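Local structure of esterase TesA (Pseudomonas aeruginosa, 4JGG) at residues A[91-96]-A[112-117]; A[158-163]-A[194-199]. The protein hydrolyses carboxylic esters, favouring Tween detergents and short-chain p-nitrophenyl esters, and has a low thioesterase activity towards palmitoyl-coenzyme A. All coordinates share one frame; numbering follows the deposited sequence.

Interaction 1: A[91-96]-A[112-117]; sequences IELGGN and ASMAQK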
ATOM      1  N   ILE A  91       2.560   3.465   2.041  1.00  6.78           N
ATOM      2  CA  ILE A  91       2.731   2.159   2.688  1.00  8.37           C
ATOM      3  C   ILE A  91       1.574   1.230   2.360  1.00  9.04           C
ATOM      4  O   ILE A  91       0.419   1.546   2.634  1.00  9.31           O
ATOM      5  CB  ILE A  91       2.861   2.294   4.220  1.00  9.00           C
ATOM      6  CG1 ILE A  91       4.147   3.041   4.590  1.00 10.14           C
ATOM      7  CG2 ILE A  91       2.819   0.926   4.884  1.00  7.50           C
ATOM      8  CD1 ILE A  91       4.186   3.474   6.048  1.00  9.46           C
ATOM      9  N   GLU A  92       1.900   0.074   1.790  1.00 11.13           N
ATOM     10  CA  GLU A  92       0.916  -0.940   1.444  1.00  9.99           C
ATOM     11  C   GLU A  92       1.316  -2.299   2.028  1.00  9.93           C
ATOM     12  O   GLU A  92       1.682  -3.225   1.306  1.00  9.97           O
ATOM     13  CB  GLU A  92       0.745  -1.045  -0.076  1.00 12.96           C
ATOM     14  CG  GLU A  92      -0.353  -2.032  -0.497  1.00  9.11           C
ATOM     15  CD  GLU A  92       0.183  -3.369  -0.991  1.00 10.66           C
ATOM     16  OE1 GLU A  92       1.097  -3.369  -1.841  1.00 11.04           O
ATOM     17  OE2 GLU A  92      -0.321  -4.429  -0.538  1.00 10.97           O
ATOM     18  N   LEU A  93       1.232  -2.411   3.344  1.00  7.34           N
ATOM     19  CA  LEU A  93       1.656  -3.621   4.022  1.00 11.87           C
ATOM     20  C   LEU A  93       0.587  -4.097   5.002  1.00 11.58           C
ATOM     21  O   LEU A  93      -0.328  -3.343   5.347  1.00 12.35           O
ATOM     22  CB  LEU A  93       2.981  -3.370   4.737  1.00 11.18           C
ATOM     23  CG  LEU A  93       4.216  -3.289   3.834  1.00  7.88           C
ATOM     24  CD1 LEU A  93       5.457  -3.224   4.695  1.00 10.03           C
ATOM     25  CD2 LEU A  93       4.286  -4.509   2.918  1.00  8.64           C
ATOM     26  N   GLY A  94       0.694  -5.347   5.442  1.00 10.10           N
ATOM     27  CA  GLY A  94      -0.262  -5.896   6.397  1.00 11.33           C
ATOM     28  C   GLY A  94      -1.249  -6.862   5.781  1.00 12.43           C
ATOM     29  O   GLY A  94      -1.967  -7.570   6.489  1.00 11.73           O
ATOM     30  N   GLY A  95      -1.302  -6.892   4.455  1.00 10.09           N
ATOM     31  CA  GLY A  95      -2.119  -7.872   3.770  1.00 10.90           C
ATOM     32  C   GLY A  95      -1.656  -9.261   4.129  1.00 12.82           C
ATOM     33  O   GLY A  95      -2.458 -10.181   4.298  1.00 10.52           O
ATOM     34  N   ASN A  96      -0.339  -9.423   4.250  1.00 12.19           N
ATOM     35  CA  ASN A  96       0.213 -10.713   4.665  1.00  9.25           C
ATOM     36  C   ASN A  96      -0.010 -11.000   6.133  1.00  9.01           C
ATOM     37  O   ASN A  96      -0.284 -12.130   6.495  1.00  9.22           O
ATOM     38  CB  ASN A  96       1.691 -10.845   4.282  1.00  9.68           C
ATOM     39  CG  ASN A  96       1.868 -11.060   2.796  1.00 12.11           C
ATOM     40  OD1 ASN A  96       1.162 -11.875   2.201  1.00 11.20           O
ATOM     41  ND2 ASN A  96       2.774 -10.298   2.173  1.00  8.18           N
ATOM     42  N   ALA A 112       2.177   1.914  12.600  1.00 14.80           N
ATOM     43  CA  ALA A 112       2.290   3.167  13.329  1.00 16.20           C
ATOM     44  C   ALA A 112       3.736   3.647  13.388  1.00 16.56           C
ATOM     45  O   ALA A 112       4.014   4.801  13.071  1.00 14.10           O
ATOM     46  CB  ALA A 112       1.722   3.004  14.743  1.00 17.89           C
ATOM     47  N   SER A 113       4.641   2.750  13.793  1.00 12.88           N
ATOM     48  CA  SER A 113       6.070   3.032  13.880  1.00 13.26           C
ATOM     49  C   SER A 113       6.678   3.383  12.516  1.00 12.73           C
ATOM     50  O   SER A 113       7.503   4.292  12.421  1.00 16.56           O
ATOM     51  CB  SER A 113       6.807   1.846  14.503  1.00 13.71           C
ATOM     52  OG  SER A 113       8.192   2.116  14.615  1.00 20.48           O
ATOM     53  N   MET A 114       6.261   2.679  11.466  1.00 13.77           N
ATOM     54  CA  MET A 114       6.675   3.027  10.100  1.00 12.84           C
ATOM     55  C   MET A 114       6.256   4.444   9.750  1.00 13.80           C
ATOM     56  O   MET A 114       7.027   5.183   9.159  1.00 13.57           O
ATOM     57  CB  MET A 114       6.070   2.078   9.048  1.00 13.97           C
ATOM     58  CG  MET A 114       6.628   0.652   9.005  1.00 12.96           C
ATOM     59  SD  MET A 114       5.985  -0.276   7.575  1.00 11.41           S
ATOM     60  CE  MET A 114       6.833   0.528   6.215  1.00  7.69           C
ATOM     61  N   ALA A 115       5.014   4.801  10.073  1.00 16.88           N
ATOM     62  CA  ALA A 115       4.476   6.115   9.729  1.00 14.50           C
ATOM     63  C   ALA A 115       5.173   7.187  10.542  1.00 17.53           C
ATOM     64  O   ALA A 115       5.424   8.288  10.056  1.00 14.89           O
ATOM     65  CB  ALA A 115       2.968   6.170   9.948  1.00 16.84           C
ATOM     66  N   GLN A 116       5.492   6.852  11.784  1.00 17.52           N
ATOM     67  CA  GLN A 116       6.264   7.740  12.645  1.00 15.96           C
ATOM     68  C   GLN A 116       7.636   8.018  12.052  1.00 18.95           C
ATOM     69  O   GLN A 116       8.073   9.167  11.992  1.00 16.51           O
ATOM     70  CB  GLN A 116       6.405   7.124  14.041  1.00 18.95           C
ATOM     71  CG  GLN A 116       7.050   8.031  15.071  1.00 23.98           C
ATOM     72  CD  GLN A 116       8.557   7.900  15.102  1.00 25.24           C
ATOM     73  OE1 GLN A 116       9.106   6.850  14.772  1.00 25.16           O
ATOM     74  NE2 GLN A 116       9.239   8.971  15.504  1.00 26.29           N
ATOM     75  N   LYS A 117       8.314   6.964  11.607  1.00 19.52           N
ATOM     76  CA  LYS A 117       9.686   7.097  11.130  1.00 17.66           C
ATOM     77  C   LYS A 117       9.743   7.858   9.809  1.00 16.69           C
ATOM     78  O   LYS A 117      10.655   8.656   9.586  1.00 17.35           O
ATOM     79  CB  LYS A 117      10.339   5.725  10.977  1.00 12.58           C
ATOM     80  CG  LYS A 117      10.772   5.077  12.280  1.00 13.44           C
ATOM     81  CD  LYS A 117      11.378   3.712  12.001  1.00 14.37           C
ATOM     82  CE  LYS A 117      11.696   2.933  13.277  1.00 18.87           C
ATOM     83  NZ  LYS A 117      12.768   3.573  14.081  1.00 18.81           N
TER
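Ile-91 and Met-114 interlock at the heart of this contact, joining strand 88-92 to the inner side of helix 104-121. No hydrogen bond crosses between the segments; the side-chain contacts are apolar and buried. The CG1 arm of Ile-91 is stretched out (chi2 167°) and rises from the sheet like a peg, its CD1 tip lying 3.8 Å from Met-114 CB. Met-114 answers with a chain that is extended to its sulfur and then bent at chi3 (71°), which turns the terminal methyl back to the isoleucine: Met-114 CE is 4.0 Å from Ile-91 CD1 and equally close to Ile-91 CG1. The isoleucine arm is thus touched by both the root (CB) and the terminal methyl of the methionine. Leu-93, two residues on, reaches the sulfur, with Leu-93 CD1 4.2 Å from Met-114 SD, the two side chains crossing nearly at right angles. A flexible, unbranched methionine suits a place where one side chain must follow two differently placed neighbours; it also touches Leu-74 and Leu-77 of helix 70-84. Ala-115, small enough to let the helix sit close, brings its backbone N to 4.3 Å from Ile-91 CD1 and touches Val-125 of the next strand.

Beyond Leu-93, Gly-94 occupies the N-cap of helix 95-99 with a positive phi (105°) that favours glycine, and Asn-96 ND2 bonds Asp-68 O. This is the first half of a beta-alpha-beta crossover, and the Gly-Gly-Asn-Asp sequence beginning at Gly-94 matches the block of SGNH hydrolases whose asparagine, probably Asn-96 here, helps form the oxyanion hole.

Interaction 2: A[158-163]-A[194-199]; sequences ALVPFF and WPTLKP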
ATOM      1  N   ALA A 158      -2.405  10.161   5.761  1.00 14.67           N
ATOM      2  CA  ALA A 158      -3.503  10.023   4.818  1.00 15.23           C
ATOM      3  C   ALA A 158      -3.811   8.539   4.700  1.00 16.74           C
ATOM      4  O   ALA A 158      -3.007   7.688   5.114  1.00 13.29           O
ATOM      5  CB  ALA A 158      -3.150  10.645   3.447  1.00 16.07           C
ATOM      6  N   LEU A 159      -4.981   8.224   4.155  1.00 15.89           N
ATOM      7  CA  LEU A 159      -5.451   6.853   4.128  1.00 14.88           C
ATOM      8  C   LEU A 159      -6.431   6.572   2.996  1.00 19.00           C
ATOM      9  O   LEU A 159      -7.378   7.330   2.775  1.00 16.36           O
ATOM     10  CB  LEU A 159      -6.103   6.508   5.473  1.00 19.26           C
ATOM     11  CG  LEU A 159      -6.883   5.200   5.602  1.00 17.94           C
ATOM     12  CD1 LEU A 159      -5.980   3.990   5.511  1.00 14.18           C
ATOM     13  CD2 LEU A 159      -7.643   5.205   6.914  1.00 20.03           C
ATOM     14  N   VAL A 160      -6.181   5.480   2.280  1.00 15.32           N
ATOM     15  CA  VAL A 160      -7.151   4.900   1.362  1.00 15.94           C
ATOM     16  C   VAL A 160      -7.680   3.626   2.010  1.00 17.79           C
ATOM     17  O   VAL A 160      -7.077   2.565   1.880  1.00 17.42           O
ATOM     18  CB  VAL A 160      -6.507   4.533   0.012  1.00 14.15           C
ATOM     19  CG1 VAL A 160      -7.441   3.647  -0.800  1.00 13.47           C
ATOM     20  CG2 VAL A 160      -6.118   5.789  -0.757  1.00 15.30           C
ATOM     21  N   PRO A 161      -8.809   3.725   2.728  1.00 18.94           N
ATOM     22  CA  PRO A 161      -9.261   2.584   3.535  1.00 16.20           C
ATOM     23  C   PRO A 161      -9.529   1.332   2.716  1.00 15.36           C
ATOM     24  O   PRO A 161      -9.323   0.230   3.230  1.00 14.57           O
ATOM     25  CB  PRO A 161     -10.560   3.091   4.179  1.00 19.56           C
ATOM     26  CG  PRO A 161     -10.980   4.272   3.366  1.00 17.83           C
ATOM     27  CD  PRO A 161      -9.698   4.888   2.863  1.00 20.13           C
ATOM     28  N   PHE A 162      -9.981   1.504   1.476  1.00 15.42           N
ATOM     29  CA  PHE A 162     -10.384   0.390   0.625  1.00 17.44           C
ATOM     30  C   PHE A 162      -9.612   0.372  -0.690  1.00 16.52           C
ATOM     31  O   PHE A 162     -10.186   0.580  -1.762  1.00 15.71           O
ATOM     32  CB  PHE A 162     -11.892   0.462   0.354  1.00 15.19           C
ATOM     33  CG  PHE A 162     -12.700   0.783   1.579  1.00 20.19           C
ATOM     34  CD1 PHE A 162     -12.925  -0.183   2.545  1.00 22.36           C
ATOM     35  CD2 PHE A 162     -13.209   2.055   1.779  1.00 24.68           C
ATOM     36  CE1 PHE A 162     -13.652   0.110   3.678  1.00 24.24           C
ATOM     37  CE2 PHE A 162     -13.946   2.352   2.915  1.00 26.94           C
ATOM     38  CZ  PHE A 162     -14.164   1.381   3.864  1.00 22.78           C
ATOM     39  N   PHE A 163      -8.307   0.122  -0.594  1.00 15.42           N
ATOM     40  CA  PHE A 163      -7.415   0.136  -1.750  1.00 12.64           C
ATOM     41  C   PHE A 163      -7.910  -0.819  -2.827  1.00 11.91           C
ATOM     42  O   PHE A 163      -7.768  -0.555  -4.009  1.00 12.56           O
ATOM     43  CB  PHE A 163      -5.991  -0.227  -1.297  1.00 12.84           C
ATOM     44  CG  PHE A 163      -4.993  -0.403  -2.415  1.00 12.26           C
ATOM     45  CD1 PHE A 163      -4.943   0.491  -3.475  1.00 13.81           C
ATOM     46  CD2 PHE A 163      -4.053  -1.435  -2.366  1.00 12.96           C
ATOM     47  CE1 PHE A 163      -4.008   0.343  -4.490  1.00 11.26           C
ATOM     48  CE2 PHE A 163      -3.107  -1.586  -3.376  1.00 10.88           C
ATOM     49  CZ  PHE A 163      -3.080  -0.696  -4.434  1.00 14.66           C
ATOM     50  N   TRP A 194      -5.086   7.604  -6.523  1.00 13.12           N
ATOM     51  CA  TRP A 194      -4.828   8.952  -7.062  1.00 11.24           C
ATOM     52  C   TRP A 194      -5.536  10.079  -6.312  1.00 12.24           C
ATOM     53  O   TRP A 194      -4.893  11.051  -5.916  1.00 18.02           O
ATOM     54  CB  TRP A 194      -5.113   9.003  -8.569  1.00 12.94           C
ATOM     55  CG  TRP A 194      -4.768  10.323  -9.239  1.00 14.03           C
ATOM     56  CD1 TRP A 194      -5.646  11.235  -9.772  1.00 11.97           C
ATOM     57  CD2 TRP A 194      -3.460  10.858  -9.462  1.00 11.56           C
ATOM     58  NE1 TRP A 194      -4.962  12.297 -10.303  1.00 16.49           N
ATOM     59  CE2 TRP A 194      -3.615  12.097 -10.122  1.00 16.31           C
ATOM     60  CE3 TRP A 194      -2.164  10.415  -9.163  1.00 16.92           C
ATOM     61  CZ2 TRP A 194      -2.532  12.894 -10.493  1.00 15.68           C
ATOM     62  CZ3 TRP A 194      -1.085  11.215  -9.529  1.00 13.88           C
ATOM     63  CH2 TRP A 194      -1.277  12.435 -10.185  1.00 15.98           C
ATOM     64  N   PRO A 195      -6.856   9.968  -6.114  1.00 14.24           N
ATOM     65  CA  PRO A 195      -7.620  11.033  -5.447  1.00 17.48           C
ATOM     66  C   PRO A 195      -7.069  11.404  -4.081  1.00 14.81           C
ATOM     67  O   PRO A 195      -7.075  12.576  -3.713  1.00 17.31           O
ATOM     68  CB  PRO A 195      -9.009  10.407  -5.267  1.00 19.30           C
ATOM     69  CG  PRO A 195      -9.124   9.428  -6.373  1.00 18.30           C
ATOM     70  CD  PRO A 195      -7.728   8.893  -6.609  1.00 15.87           C
ATOM     71  N   THR A 196      -6.628  10.407  -3.326  1.00 14.31           N
ATOM     72  CA  THR A 196      -6.151  10.625  -1.968  1.00 16.48           C
ATOM     73  C   THR A 196      -4.691  11.079  -2.010  1.00 14.45           C
ATOM     74  O   THR A 196      -4.234  11.811  -1.133  1.00 13.99           O
ATOM     75  CB  THR A 196      -6.355   9.351  -1.088  1.00 16.59           C
ATOM     76  OG1 THR A 196      -7.758   9.065  -0.999  1.00 17.88           O
ATOM     77  CG2 THR A 196      -5.820   9.550   0.312  1.00 16.81           C
ATOM     78  N   LEU A 197      -3.978  10.665  -3.053  1.00 12.61           N
ATOM     79  CA  LEU A 197      -2.575  11.065  -3.244  1.00 13.77           C
ATOM     80  C   LEU A 197      -2.430  12.488  -3.773  1.00 17.01           C
ATOM     81  O   LEU A 197      -1.595  13.271  -3.299  1.00 17.01           O
ATOM     82  CB  LEU A 197      -1.890  10.111  -4.226  1.00 16.10           C
ATOM     83  CG  LEU A 197      -0.513  10.540  -4.742  1.00 14.75           C
ATOM     84  CD1 LEU A 197       0.475  10.649  -3.591  1.00 17.72           C
ATOM     85  CD2 LEU A 197      -0.007   9.586  -5.822  1.00 12.19           C
ATOM     86  N   LYS A 198      -3.235  12.804  -4.779  1.00 15.35           N
ATOM     87  CA  LYS A 198      -3.135  14.069  -5.504  1.00 14.76           C
ATOM     88  C   LYS A 198      -2.908  15.294  -4.612  1.00 18.74           C
ATOM     89  O   LYS A 198      -1.990  16.067  -4.862  1.00 22.23           O
ATOM     90  CB  LYS A 198      -4.369  14.266  -6.383  1.00 18.34           C
ATOM     91  CG  LYS A 198      -4.258  15.428  -7.357  1.00 19.67           C
ATOM     92  CD  LYS A 198      -5.434  15.437  -8.304  1.00 19.25           C
ATOM     93  CE  LYS A 198      -5.298  16.521  -9.360  1.00 23.72           C
ATOM     94  NZ  LYS A 198      -6.577  16.657 -10.120  1.00 24.83           N
ATOM     95  N   PRO A 199      -3.734  15.469  -3.563  1.00 19.07           N
ATOM     96  CA  PRO A 199      -3.613  16.659  -2.710  1.00 22.66           C
ATOM     97  C   PRO A 199      -2.275  16.720  -1.981  1.00 21.38           C
ATOM     98  O   PRO A 199      -1.865  17.794  -1.540  1.00 23.96           O
ATOM     99  CB  PRO A 199      -4.746  16.478  -1.692  1.00 19.60           C
ATOM    100  CG  PRO A 199      -5.691  15.513  -2.325  1.00 23.08           C
ATOM    101  CD  PRO A 199      -4.823  14.585  -3.109  1.00 21.40           C
TER
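Thr-196 meets Ala-158, Leu-159 and Val-160 almost single-handed, pressing helix 186-197 on to strand 158-160. The second segment starts with Trp-194, whose CB is directed away from the strand; its ring lies among Leu-47 and Leu-51 of helix 43-53 and makes a cation-pi contact with Arg-50, a broad aromatic well suited to joining two helices. Pro-195 follows on the exposed side; it has no N-H to give to the preceding turn, which accords with the kink at 195-196.

Thr-196 then turns all its branches to the strand. Its CB is 3.6 Å from Val-160 CG2, and its OG1 lies beside the same methyl at 3.7 Å. Valine suits this buried position because its branched methyl CG2 fills the space against the threonine. With OG1 beside the backbone N (chi1 -62°), CG2 is left anti to it, and the threonine methyl slips over the strand backbone, 3.7 Å from Leu-159 O and 4.3 Å from Ala-158 CB. A compact beta-branched residue fits this close approach, and Ala-158 is small enough to admit it, while the CB of Leu-159 points away.

Leu-197 is buried against Leu-47. Lys-198 and Pro-199 form a 3-10 segment. The N of Lys-198 bonds Trp-194 O at 2.7 Å, and its aliphatic chain passes over one face of the indole, with CG 4.0 Å above the plane and offset toward the rim. Strand 158-160 is an outermost strand, next to 124-128, and its cover by the C-terminal helix is an element of the three-layered alpha/beta/alpha fold of SGNH hydrolases.

Both contacts build on the same parallel five-stranded sheet, with their centres about 15 Å apart. Interaction 1 comes first along the chain and is complete before interaction 2 begins. It joins central strand 88-92 to helix 104-121; interaction 2 joins edge strand 158-160 to helix 186-197, with strand 124-128 lying between the two strands. The two helices belong to opposite outer layers of the alpha/beta/alpha sandwich. The contacts nevertheless touch where Glu-92 CG packs 4.0 Å from Phe-163 CE2. Interaction 1 lies nearer the probable nucleophile Ser-30, whereas interaction 2 packs a helix on strand 158-160 at one edge of the sheet, away from the active site.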